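Long-range contacts in LbaCas13a H328A (C2c2) (Lachnospiraceae bacterium NK4A179, PDB 5WLH), which binds a CRISPR RNA guide and, as an RNA-targeting, A-cleaving Cas13a nuclease, probably cuts single-stranded RNA once the guide has paired with its target: residues Ser900-Trp906 against Val958-Val963; Ser625-Glu629 against Leu893-Ala898; Glu1074-Gln1079 against Asn1092-Phe1096. One frame throughout, in Å; residues are numbered along the deposited sequence.

Contact 1 (Ser900-Trp906 against Val958-Val963); sequences SSELQKW and VDITDV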
loop_
_atom_site.group_PDB
_atom_site.type_symbol
_atom_site.label_atom_id
_atom_site.label_comp_id
_atom_site.label_asym_id
_atom_site.label_seq_id
_atom_site.Cartn_x
_atom_site.Cartn_y
_atom_site.Cartn_z
ATOM N N SER A 900 -27.391 -17.511 2.464
ATOM C CA SER A 900 -26.112 -17.228 1.816
ATOM C C SER A 900 -24.952 -17.729 2.673
ATOM O O SER A 900 -24.624 -17.131 3.706
ATOM C CB SER A 900 -25.968 -15.730 1.542
ATOM O OG SER A 900 -24.676 -15.437 1.040
ATOM N N SER A 901 -24.308 -18.804 2.218
ATOM C CA SER A 901 -23.027 -19.216 2.789
ATOM C C SER A 901 -21.990 -18.097 2.721
ATOM O O SER A 901 -21.185 -17.930 3.647
ATOM C CB SER A 901 -22.506 -20.452 2.056
ATOM O OG SER A 901 -23.194 -21.612 2.475
ATOM N N GLU A 902 -21.992 -17.314 1.639
ATOM C CA GLU A 902 -20.981 -16.267 1.497
ATOM C C GLU A 902 -21.192 -15.140 2.503
ATOM O O GLU A 902 -20.224 -14.648 3.096
ATOM C CB GLU A 902 -20.968 -15.722 0.069
ATOM C CG GLU A 902 -19.914 -14.632 -0.151
ATOM C CD GLU A 902 -18.496 -15.170 -0.170
ATOM O OE1 GLU A 902 -18.321 -16.407 -0.321
ATOM O OE2 GLU A 902 -17.554 -14.351 -0.038
ATOM N N LEU A 903 -22.443 -14.707 2.710
ATOM C CA LEU A 903 -22.691 -13.721 3.761
ATOM C C LEU A 903 -22.277 -14.265 5.123
ATOM O O LEU A 903 -21.708 -13.538 5.945
ATOM C CB LEU A 903 -24.162 -13.299 3.776
ATOM C CG LEU A 903 -24.547 -12.271 2.705
ATOM C CD1 LEU A 903 -26.037 -11.948 2.771
ATOM C CD2 LEU A 903 -23.697 -10.975 2.805
ATOM N N GLN A 904 -22.527 -15.554 5.378
ATOM C CA GLN A 904 -22.092 -16.134 6.646
ATOM C C GLN A 904 -20.575 -16.056 6.821
ATOM O O GLN A 904 -20.081 -15.848 7.937
ATOM C CB GLN A 904 -22.601 -17.568 6.754
ATOM C CG GLN A 904 -24.140 -17.595 6.854
ATOM C CD GLN A 904 -24.694 -19.013 6.983
ATOM O OE1 GLN A 904 -23.948 -19.966 7.190
ATOM N NE2 GLN A 904 -25.999 -19.149 6.813
ATOM N N LYS A 905 -19.817 -16.225 5.739
ATOM C CA LYS A 905 -18.369 -16.079 5.833
ATOM C C LYS A 905 -17.975 -14.661 6.227
ATOM O O LYS A 905 -17.124 -14.464 7.103
ATOM C CB LYS A 905 -17.700 -16.430 4.506
ATOM C CG LYS A 905 -17.843 -17.858 4.039
ATOM C CD LYS A 905 -17.055 -17.951 2.729
ATOM C CE LYS A 905 -17.552 -19.051 1.850
ATOM N NZ LYS A 905 -16.875 -18.956 0.534
ATOM N N TRP A 906 -18.527 -13.657 5.537
ATOM C CA TRP A 906 -18.201 -12.274 5.891
ATOM C C TRP A 906 -18.548 -12.003 7.342
ATOM O O TRP A 906 -17.823 -11.298 8.052
ATOM C CB TRP A 906 -18.953 -11.292 4.997
ATOM C CG TRP A 906 -18.424 -11.234 3.630
ATOM C CD1 TRP A 906 -18.933 -11.859 2.529
ATOM C CD2 TRP A 906 -17.264 -10.521 3.189
ATOM N NE1 TRP A 906 -18.164 -11.574 1.426
ATOM C CE2 TRP A 906 -17.136 -10.749 1.804
ATOM C CE3 TRP A 906 -16.326 -9.708 3.831
ATOM C CZ2 TRP A 906 -16.100 -10.205 1.049
ATOM C CZ3 TRP A 906 -15.303 -9.157 3.078
ATOM C CH2 TRP A 906 -15.200 -9.408 1.703
ATOM N N VAL A 958 -22.717 -11.690 -3.777
ATOM C CA VAL A 958 -23.620 -11.136 -2.778
ATOM C C VAL A 958 -23.568 -9.619 -2.826
ATOM O O VAL A 958 -22.566 -9.018 -3.230
ATOM C CB VAL A 958 -23.303 -11.656 -1.361
ATOM C CG1 VAL A 958 -23.414 -13.181 -1.320
ATOM C CG2 VAL A 958 -21.931 -11.218 -0.930
ATOM N N ASP A 959 -24.665 -9.000 -2.400
ATOM C CA ASP A 959 -24.799 -7.553 -2.477
ATOM C C ASP A 959 -23.788 -6.894 -1.550
ATOM O O ASP A 959 -23.706 -7.249 -0.371
ATOM C CB ASP A 959 -26.201 -7.102 -2.063
ATOM C CG ASP A 959 -27.257 -7.396 -3.107
ATOM O OD1 ASP A 959 -26.917 -7.927 -4.188
ATOM O OD2 ASP A 959 -28.437 -7.081 -2.828
ATOM N N ILE A 960 -23.038 -5.920 -2.079
ATOM C CA ILE A 960 -22.084 -5.199 -1.240
ATOM C C ILE A 960 -22.792 -4.517 -0.078
ATOM O O ILE A 960 -22.244 -4.434 1.030
ATOM C CB ILE A 960 -21.283 -4.194 -2.081
ATOM C CG1 ILE A 960 -20.306 -4.944 -2.988
ATOM C CG2 ILE A 960 -20.517 -3.201 -1.156
ATOM C CD1 ILE A 960 -19.767 -4.106 -4.133
ATOM N N THR A 961 -24.018 -4.021 -0.304
ATOM C CA THR A 961 -24.776 -3.392 0.782
ATOM C C THR A 961 -25.034 -4.373 1.923
ATOM O O THR A 961 -25.031 -3.984 3.092
ATOM C CB THR A 961 -26.094 -2.813 0.248
ATOM O OG1 THR A 961 -25.807 -1.854 -0.779
ATOM C CG2 THR A 961 -26.881 -2.109 1.362
ATOM N N ASP A 962 -25.253 -5.658 1.607
ATOM C CA ASP A 962 -25.412 -6.652 2.662
ATOM C C ASP A 962 -24.091 -6.936 3.356
ATOM O O ASP A 962 -24.050 -7.070 4.584
ATOM C CB ASP A 962 -25.979 -7.955 2.107
ATOM C CG ASP A 962 -27.434 -7.829 1.710
ATOM O OD1 ASP A 962 -28.092 -6.850 2.140
ATOM O OD2 ASP A 962 -27.904 -8.707 0.971
ATOM N N VAL A 963 -23.012 -7.066 2.584
ATOM C CA VAL A 963 -21.702 -7.289 3.184
ATOM C C VAL A 963 -21.374 -6.154 4.121
ATOM O O VAL A 963 -20.889 -6.363 5.239
ATOM C CB VAL A 963 -20.622 -7.433 2.103
ATOM C CG1 VAL A 963 -19.263 -7.666 2.777
ATOM C CG2 VAL A 963 -20.967 -8.602 1.201
#

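Contact 2 (Ser625-Glu629 against Leu893-Ala898); sequences SAMFE and LISRVA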
loop_
_atom_site.group_PDB
_atom_site.type_symbol
_atom_site.label_atom_id
_atom_site.label_comp_id
_atom_site.label_asym_id
_atom_site.label_seq_id
_atom_site.Cartn_x
_atom_site.Cartn_y
_atom_site.Cartn_z
ATOM N N SER A 625 -26.530 -18.939 10.795
ATOM C CA SER A 625 -27.603 -18.013 10.456
ATOM C C SER A 625 -28.421 -17.631 11.681
ATOM O O SER A 625 -28.812 -16.469 11.837
ATOM C CB SER A 625 -28.506 -18.635 9.388
ATOM O OG SER A 625 -29.721 -17.913 9.293
ATOM N N ALA A 626 -28.708 -18.599 12.554
ATOM C CA ALA A 626 -29.457 -18.288 13.767
ATOM C C ALA A 626 -28.637 -17.432 14.716
ATOM O O ALA A 626 -29.193 -16.586 15.429
ATOM C CB ALA A 626 -29.899 -19.580 14.463
ATOM N N MET A 627 -27.322 -17.638 14.750
ATOM C CA MET A 627 -26.478 -16.775 15.570
ATOM C C MET A 627 -26.459 -15.356 15.025
ATOM O O MET A 627 -26.503 -14.388 15.797
ATOM C CB MET A 627 -25.066 -17.336 15.650
ATOM C CG MET A 627 -24.938 -18.526 16.574
ATOM S SD MET A 627 -23.250 -19.134 16.672
ATOM C CE MET A 627 -22.503 -18.006 17.860
ATOM N N PHE A 628 -26.411 -15.208 13.698
ATOM C CA PHE A 628 -26.494 -13.873 13.122
ATOM C C PHE A 628 -27.806 -13.200 13.494
ATOM O O PHE A 628 -27.822 -12.042 13.924
ATOM C CB PHE A 628 -26.355 -13.914 11.604
ATOM C CG PHE A 628 -26.447 -12.553 10.973
ATOM C CD1 PHE A 628 -25.374 -11.672 11.045
ATOM C CD2 PHE A 628 -27.607 -12.135 10.345
ATOM C CE1 PHE A 628 -25.462 -10.414 10.479
ATOM C CE2 PHE A 628 -27.699 -10.883 9.779
ATOM C CZ PHE A 628 -26.621 -10.013 9.855
ATOM N N GLU A 629 -28.930 -13.902 13.312
ATOM C CA GLU A 629 -30.203 -13.284 13.668
ATOM C C GLU A 629 -30.224 -12.913 15.144
ATOM O O GLU A 629 -30.714 -11.844 15.513
ATOM C CB GLU A 629 -31.375 -14.206 13.328
ATOM C CG GLU A 629 -32.715 -13.619 13.755
ATOM C CD GLU A 629 -33.890 -14.393 13.210
ATOM O OE1 GLU A 629 -33.754 -15.624 13.064
ATOM O OE2 GLU A 629 -34.946 -13.772 12.943
ATOM N N LEU A 893 -32.018 -8.278 5.874
ATOM C CA LEU A 893 -30.700 -8.904 5.909
ATOM C C LEU A 893 -30.737 -10.280 6.559
ATOM O O LEU A 893 -29.986 -11.180 6.155
ATOM C CB LEU A 893 -29.728 -7.991 6.653
ATOM C CG LEU A 893 -28.266 -8.410 6.643
ATOM C CD1 LEU A 893 -27.776 -8.571 5.203
ATOM C CD2 LEU A 893 -27.442 -7.382 7.411
ATOM N N ILE A 894 -31.596 -10.462 7.564
ATOM C CA ILE A 894 -31.650 -11.733 8.285
ATOM C C ILE A 894 -31.927 -12.880 7.321
ATOM O O ILE A 894 -31.203 -13.880 7.299
ATOM C CB ILE A 894 -32.706 -11.666 9.403
ATOM C CG1 ILE A 894 -32.284 -10.648 10.467
ATOM C CG2 ILE A 894 -32.923 -13.040 10.019
ATOM C CD1 ILE A 894 -33.425 -10.231 11.386
ATOM N N SER A 895 -32.976 -12.754 6.502
ATOM C CA SER A 895 -33.299 -13.837 5.576
ATOM C C SER A 895 -32.212 -14.018 4.522
ATOM O O SER A 895 -31.973 -15.140 4.061
ATOM C CB SER A 895 -34.661 -13.593 4.909
ATOM O OG SER A 895 -34.664 -12.403 4.142
ATOM N N ARG A 896 -31.528 -12.938 4.141
ATOM C CA ARG A 896 -30.499 -13.074 3.117
ATOM C C ARG A 896 -29.266 -13.783 3.664
ATOM O O ARG A 896 -28.649 -14.586 2.961
ATOM C CB ARG A 896 -30.165 -11.704 2.536
ATOM C CG ARG A 896 -31.330 -11.138 1.720
ATOM C CD ARG A 896 -30.919 -9.984 0.822
ATOM N NE ARG A 896 -30.566 -8.783 1.576
ATOM C CZ ARG A 896 -31.432 -7.863 2.003
ATOM N NH1 ARG A 896 -32.733 -8.001 1.772
ATOM N NH2 ARG A 896 -30.996 -6.805 2.674
ATOM N N VAL A 897 -28.902 -13.520 4.924
ATOM C CA VAL A 897 -27.804 -14.266 5.536
ATOM C C VAL A 897 -28.185 -15.728 5.721
ATOM O O VAL A 897 -27.352 -16.625 5.545
ATOM C CB VAL A 897 -27.388 -13.618 6.867
ATOM C CG1 VAL A 897 -26.441 -14.548 7.653
ATOM C CG2 VAL A 897 -26.725 -12.289 6.576
ATOM N N ALA A 898 -29.450 -15.997 6.063
ATOM C CA ALA A 898 -29.886 -17.383 6.221
ATOM C C ALA A 898 -29.645 -18.184 4.948
ATOM O O ALA A 898 -29.224 -19.343 5.004
ATOM C CB ALA A 898 -31.367 -17.426 6.613
HETATM O O HOH W 1 -30.264 -14.955 9.707
#

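Contact 3 (Glu1074-Gln1079 against Asn1092-Phe1096); sequences ETSQYQ and NIKKF. With nucleotides of chain B.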
loop_
_atom_site.group_PDB
_atom_site.type_symbol
_atom_site.label_atom_id
_atom_site.label_comp_id
_atom_site.label_asym_id
_atom_site.label_seq_id
_atom_site.Cartn_x
_atom_site.Cartn_y
_atom_site.Cartn_z
ATOM N N GLU A 1074 -3.288 19.652 38.290
ATOM C CA GLU A 1074 -2.667 20.829 37.693
ATOM C C GLU A 1074 -3.380 21.301 36.431
ATOM O O GLU A 1074 -3.186 22.452 36.023
ATOM C CB GLU A 1074 -1.197 20.542 37.388
ATOM C CG GLU A 1074 -0.330 21.789 37.241
ATOM C CD GLU A 1074 0.095 22.377 38.577
ATOM O OE1 GLU A 1074 1.090 23.130 38.605
ATOM O OE2 GLU A 1074 -0.561 22.088 39.604
ATOM N N THR A 1075 -4.197 20.454 35.804
ATOM C CA THR A 1075 -4.922 20.836 34.600
ATOM C C THR A 1075 -6.417 21.005 34.830
ATOM O O THR A 1075 -7.128 21.399 33.898
ATOM C CB THR A 1075 -4.692 19.803 33.488
ATOM O OG1 THR A 1075 -5.221 18.535 33.895
ATOM C CG2 THR A 1075 -3.205 19.657 33.190
ATOM N N SER A 1076 -6.909 20.745 36.046
ATOM C CA SER A 1076 -8.342 20.643 36.312
ATOM C C SER A 1076 -9.108 21.943 36.088
ATOM O O SER A 1076 -10.341 21.902 36.010
ATOM C CB SER A 1076 -8.572 20.169 37.747
ATOM O OG SER A 1076 -7.837 20.964 38.660
ATOM N N GLN A 1077 -8.423 23.081 35.978
ATOM C CA GLN A 1077 -9.084 24.377 35.910
ATOM C C GLN A 1077 -9.164 24.950 34.499
ATOM O O GLN A 1077 -9.877 25.937 34.292
ATOM C CB GLN A 1077 -8.369 25.379 36.833
ATOM C CG GLN A 1077 -6.881 25.564 36.544
ATOM C CD GLN A 1077 -6.011 24.448 37.109
ATOM O OE1 GLN A 1077 -6.492 23.355 37.414
ATOM N NE2 GLN A 1077 -4.720 24.725 37.249
ATOM N N TYR A 1078 -8.465 24.358 33.527
ATOM C CA TYR A 1078 -8.525 24.836 32.151
ATOM C C TYR A 1078 -8.620 23.678 31.157
ATOM O O TYR A 1078 -8.150 23.793 30.020
ATOM C CB TYR A 1078 -7.313 25.717 31.820
ATOM C CG TYR A 1078 -5.972 25.127 32.222
ATOM C CD1 TYR A 1078 -5.374 24.127 31.462
ATOM C CD2 TYR A 1078 -5.298 25.579 33.350
ATOM C CE1 TYR A 1078 -4.150 23.587 31.819
ATOM C CE2 TYR A 1078 -4.068 25.043 33.715
ATOM C CZ TYR A 1078 -3.502 24.047 32.943
ATOM O OH TYR A 1078 -2.285 23.501 33.288
ATOM N N GLN A 1079 -9.247 22.568 31.558
ATOM C CA GLN A 1079 -9.142 21.336 30.780
ATOM C C GLN A 1079 -10.023 21.355 29.532
ATOM O O GLN A 1079 -9.596 20.886 28.471
ATOM C CB GLN A 1079 -9.466 20.128 31.666
ATOM C CG GLN A 1079 -10.943 19.806 31.822
ATOM C CD GLN A 1079 -11.236 18.996 33.063
ATOM O OE1 GLN A 1079 -11.731 17.872 32.978
ATOM N NE2 GLN A 1079 -10.940 19.564 34.228
ATOM N N ASN A 1092 1.375 20.648 29.685
ATOM C CA ASN A 1092 0.860 19.873 30.809
ATOM C C ASN A 1092 -0.382 19.085 30.414
ATOM O O ASN A 1092 -0.601 17.971 30.902
ATOM C CB ASN A 1092 0.557 20.794 31.990
ATOM C CG ASN A 1092 1.718 20.896 32.954
ATOM O OD1 ASN A 1092 2.572 20.009 33.004
ATOM N ND2 ASN A 1092 1.758 21.977 33.727
ATOM N N ILE A 1093 -1.218 19.661 29.553
ATOM C CA ILE A 1093 -2.370 18.931 29.048
ATOM C C ILE A 1093 -1.909 17.691 28.295
ATOM O O ILE A 1093 -2.434 16.591 28.498
ATOM C CB ILE A 1093 -3.241 19.845 28.167
ATOM C CG1 ILE A 1093 -4.019 20.824 29.046
ATOM C CG2 ILE A 1093 -4.200 19.031 27.310
ATOM C CD1 ILE A 1093 -5.147 20.167 29.822
ATOM N N LYS A 1094 -0.898 17.853 27.432
ATOM C CA LYS A 1094 -0.353 16.716 26.694
ATOM C C LYS A 1094 0.187 15.657 27.642
ATOM O O LYS A 1094 -0.051 14.459 27.445
ATOM C CB LYS A 1094 0.741 17.183 25.734
ATOM C CG LYS A 1094 1.295 16.080 24.827
ATOM C CD LYS A 1094 0.262 15.674 23.782
ATOM C CE LYS A 1094 0.885 14.827 22.673
ATOM N NZ LYS A 1094 1.338 13.496 23.165
ATOM N N LYS A 1095 0.908 16.080 28.685
ATOM C CA LYS A 1095 1.426 15.128 29.661
ATOM C C LYS A 1095 0.295 14.403 30.376
ATOM O O LYS A 1095 0.382 13.193 30.616
ATOM C CB LYS A 1095 2.328 15.841 30.674
ATOM C CG LYS A 1095 3.701 16.210 30.144
ATOM C CD LYS A 1095 4.548 16.864 31.234
ATOM C CE LYS A 1095 5.933 17.235 30.723
ATOM N NZ LYS A 1095 6.920 17.385 31.838
ATOM N N PHE A 1096 -0.777 15.119 30.729
ATOM C CA PHE A 1096 -1.898 14.440 31.370
ATOM C C PHE A 1096 -2.520 13.419 30.431
ATOM O O PHE A 1096 -2.816 12.289 30.830
ATOM C CB PHE A 1096 -2.982 15.413 31.808
ATOM C CG PHE A 1096 -4.221 14.705 32.277
ATOM C CD1 PHE A 1096 -4.219 14.043 33.489
ATOM C CD2 PHE A 1096 -5.352 14.633 31.482
ATOM C CE1 PHE A 1096 -5.337 13.370 33.931
ATOM C CE2 PHE A 1096 -6.473 13.944 31.913
ATOM C CZ PHE A 1096 -6.468 13.319 33.142
ATOM P P A B 38 -11.952 10.424 27.717
ATOM O OP1 A B 38 -11.293 9.228 28.309
ATOM O OP2 A B 38 -12.214 11.589 28.614
ATOM O "O5'" A B 38 -11.106 11.019 26.515
ATOM C "C5'" A B 38 -11.642 12.049 25.692
ATOM C "C4'" A B 38 -10.611 13.104 25.379
ATOM O "O4'" A B 38 -10.546 14.062 26.469
ATOM C "C3'" A B 38 -9.185 12.588 25.184
ATOM O "O3'" A B 38 -8.531 13.396 24.219
ATOM C "C2'" A B 38 -8.540 12.852 26.534
ATOM O "O2'" A B 38 -7.136 12.985 26.485
ATOM C "C1'" A B 38 -9.211 14.163 26.926
ATOM N N9 A B 38 -9.215 14.436 28.362
ATOM C C8 A B 38 -9.733 13.683 29.385
ATOM N N7 A B 38 -9.559 14.223 30.567
ATOM C C5 A B 38 -8.891 15.410 30.298
ATOM C C6 A B 38 -8.415 16.443 31.124
ATOM N N6 A B 38 -8.554 16.439 32.448
ATOM N N1 A B 38 -7.783 17.482 30.539
ATOM C C2 A B 38 -7.643 17.484 29.207
ATOM N N3 A B 38 -8.044 16.570 28.326
ATOM C C4 A B 38 -8.669 15.553 28.945
#

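Contact 1 (Ser900-Trp906 against Val958-Val963)
Val963 lays a methyl group on the indole of Trp906, and this is the aromatic part of the contact. Val963 CG1 stands 3.5 Å from Trp906 CD2 and 3.8 Å from the centroid of the five-membered ring. The line to that centroid runs 21° off the ring normal, which identifies a CH-pi contact over the face rather than at an edge. With chi1 at -180°, Val963 CG1 continues away from its own backbone N and reaches the indole, while CG2 turns to Leu903.

The aliphatic packing centres on Leu903. Leu903 CD2 lies 3.8 Å from Asp962 CB and 4.0 Å from Val963 CG2, and it also meets Val958 CG2. Val958 comes in from the strand side, with CG1 3.5 Å from Ser900 OG and also against Glu902 CB; the Glu902 and Val958 side chains cross at about a right angle.

Polar bonds hold the helix start rather than join the segments. Ser900 is the N-cap: Leu903 N donates to Ser900 OG at 2.9 Å and 171°, nearly straight, so the same hydroxyl that touches Val958 secures the first turn. Farther along, Lys905 NZ forms a salt bridge with Glu902 OE1 at 3.1 Å, approaching from the syn side of the carboxylate. Lys905 NZ has a second partner in Asp605, which falls within an R-X4-H sequence, the signature of HEPN nucleases. The carboxylate of Asp962 is held by a salt bridge to Arg896, beside the contact.

Within the fold, the contact packs the first turns of helix 901-911 against the junction where strand 958-959, half of a two-stranded antiparallel sheet with 954-955, passes into helix 960-974. Helices 588-602 and 915-941 both touch Trp906, through Met602 and Met921, so the buried indole is packed by both.

Contact 2 (Ser625-Glu629 against Leu893-Ala898)
Phe628 drives its ring against Val897 and Leu893 at the interface of two nearly antiparallel helices. The short segments 625-629 and 893-898 run at 162° with their axes 9.2 Å apart, the geometry of an antiparallel helix pair within what is probably the split HEPN domain carrying the first R-X4-H motif.

The close-packed side is aromatic and aliphatic. Val897 CG2 lies over one face of the Phe628 ring, 3.6 Å from Phe628 CE2 and 4.0 Å from the ring centroid. The line to that centroid is 24° off the normal, so this is a CH-pi contact displaced toward the rim. Leu893 approaches differently: Leu893 CD2 meets Phe628 CZ at 3.7 Å, at the edge and near the ring plane. A chi1 of 180° carries the Phe628 ring out from its helix to both partners. Tyr907 adds an edge-to-face ring contact, and Val966 and Leu969 of helix 960-974 also pack on Phe628.

The other side is more polar and partly exposed. Glu629 extends across Ile894 at about a right angle, its carboxylate carbon CD 3.6 Å from Ile894 CG2, so the branch methyl lies against a charged group. The helices are still close at Ser625 and Ala898, where Ser625 OG is 3.1 Å from Ala898 CA. The looseness lies between these two pairs, where a water bridges the helices in the plane of the Phe628 ring, at its edge. It donates to two carbonyl oxygens, Ser625 O at 3.0 Å and Ile894 O at 2.8 Å.

Contact 3 (Glu1074-Gln1079 against Asn1092-Phe1096)
Ile1093 reaches toward the type I beta turn Thr1075-Tyr1078, in a helix-loop-helix unit, helices 1062-1075 and 1087-1103, that packs against the adenine of A38 of chain B, a nucleotide of the bound guide RNA. The turn is marked by the backbone bond from Tyr1078 N to Thr1075 O, 3.3 Å.

From CB of Ile1093 the chain branches, and CG1 is the limb that does the touching. Ile1093 CG1 lies 3.9 Å from Tyr1078 CE1, near the ring plane, so the phenol presents its edge; the two side chains slide past each other in opposite directions. A chi2 of -72° then bends the limb, and CD1 lands between protein and RNA. On the protein side Ile1093 CD1 meets Thr1075 CB at 3.7 Å, with Thr1075 CG2 and Gln1079 CA also close. On the RNA side Ile1093 CD1 stands 3.7 Å from C2 of A38 of chain B, roughly level with the base plane, which makes it a stop at the edge of the base.

Thr1075 keeps its hydroxyl on its own helix, bonded to Leu1071 O and Lys1072 O, and turns its carbon atoms to Ile1093. Farther out, Asn1092 packs loosely with Glu1074 and the hydroxyl end of Tyr1078.

Two more side chains meet the base, one on each side of its plane. Phe1096 brings the edge of its ring over one face, CE2 lying 3.3 Å from C5 of A38 of chain B. Gln1079, whose NE2 makes a weak bond to Ser1076 O, approaches from the other side at the N1-N6 margin: its CB is 3.3 Å from N1 of A38 of chain B.

How the contacts relate
Contacts 1 and 2 are parts of one helical cluster, their centres 10 Å apart. Helices 891-898 and 901-911 follow directly in the chain, one serving each contact, and a 2.7 Å salt bridge from Arg896 NE of helix 891-898 to Asp962 OD2 of helix 960-974 joins the two contacts. Contact 2 reaches back across 263 intervening residues to helix 621-632, so sequence-distant pieces build what is probably a split HEPN domain. Contact 3 comes last in the chain and lies apart, with centres about 47 Å from contact 1 and 49 Å from contact 2. It touches the guide RNA directly, whereas contacts 1 and 2 stay about 13 and 16 Å from it at nearest atoms.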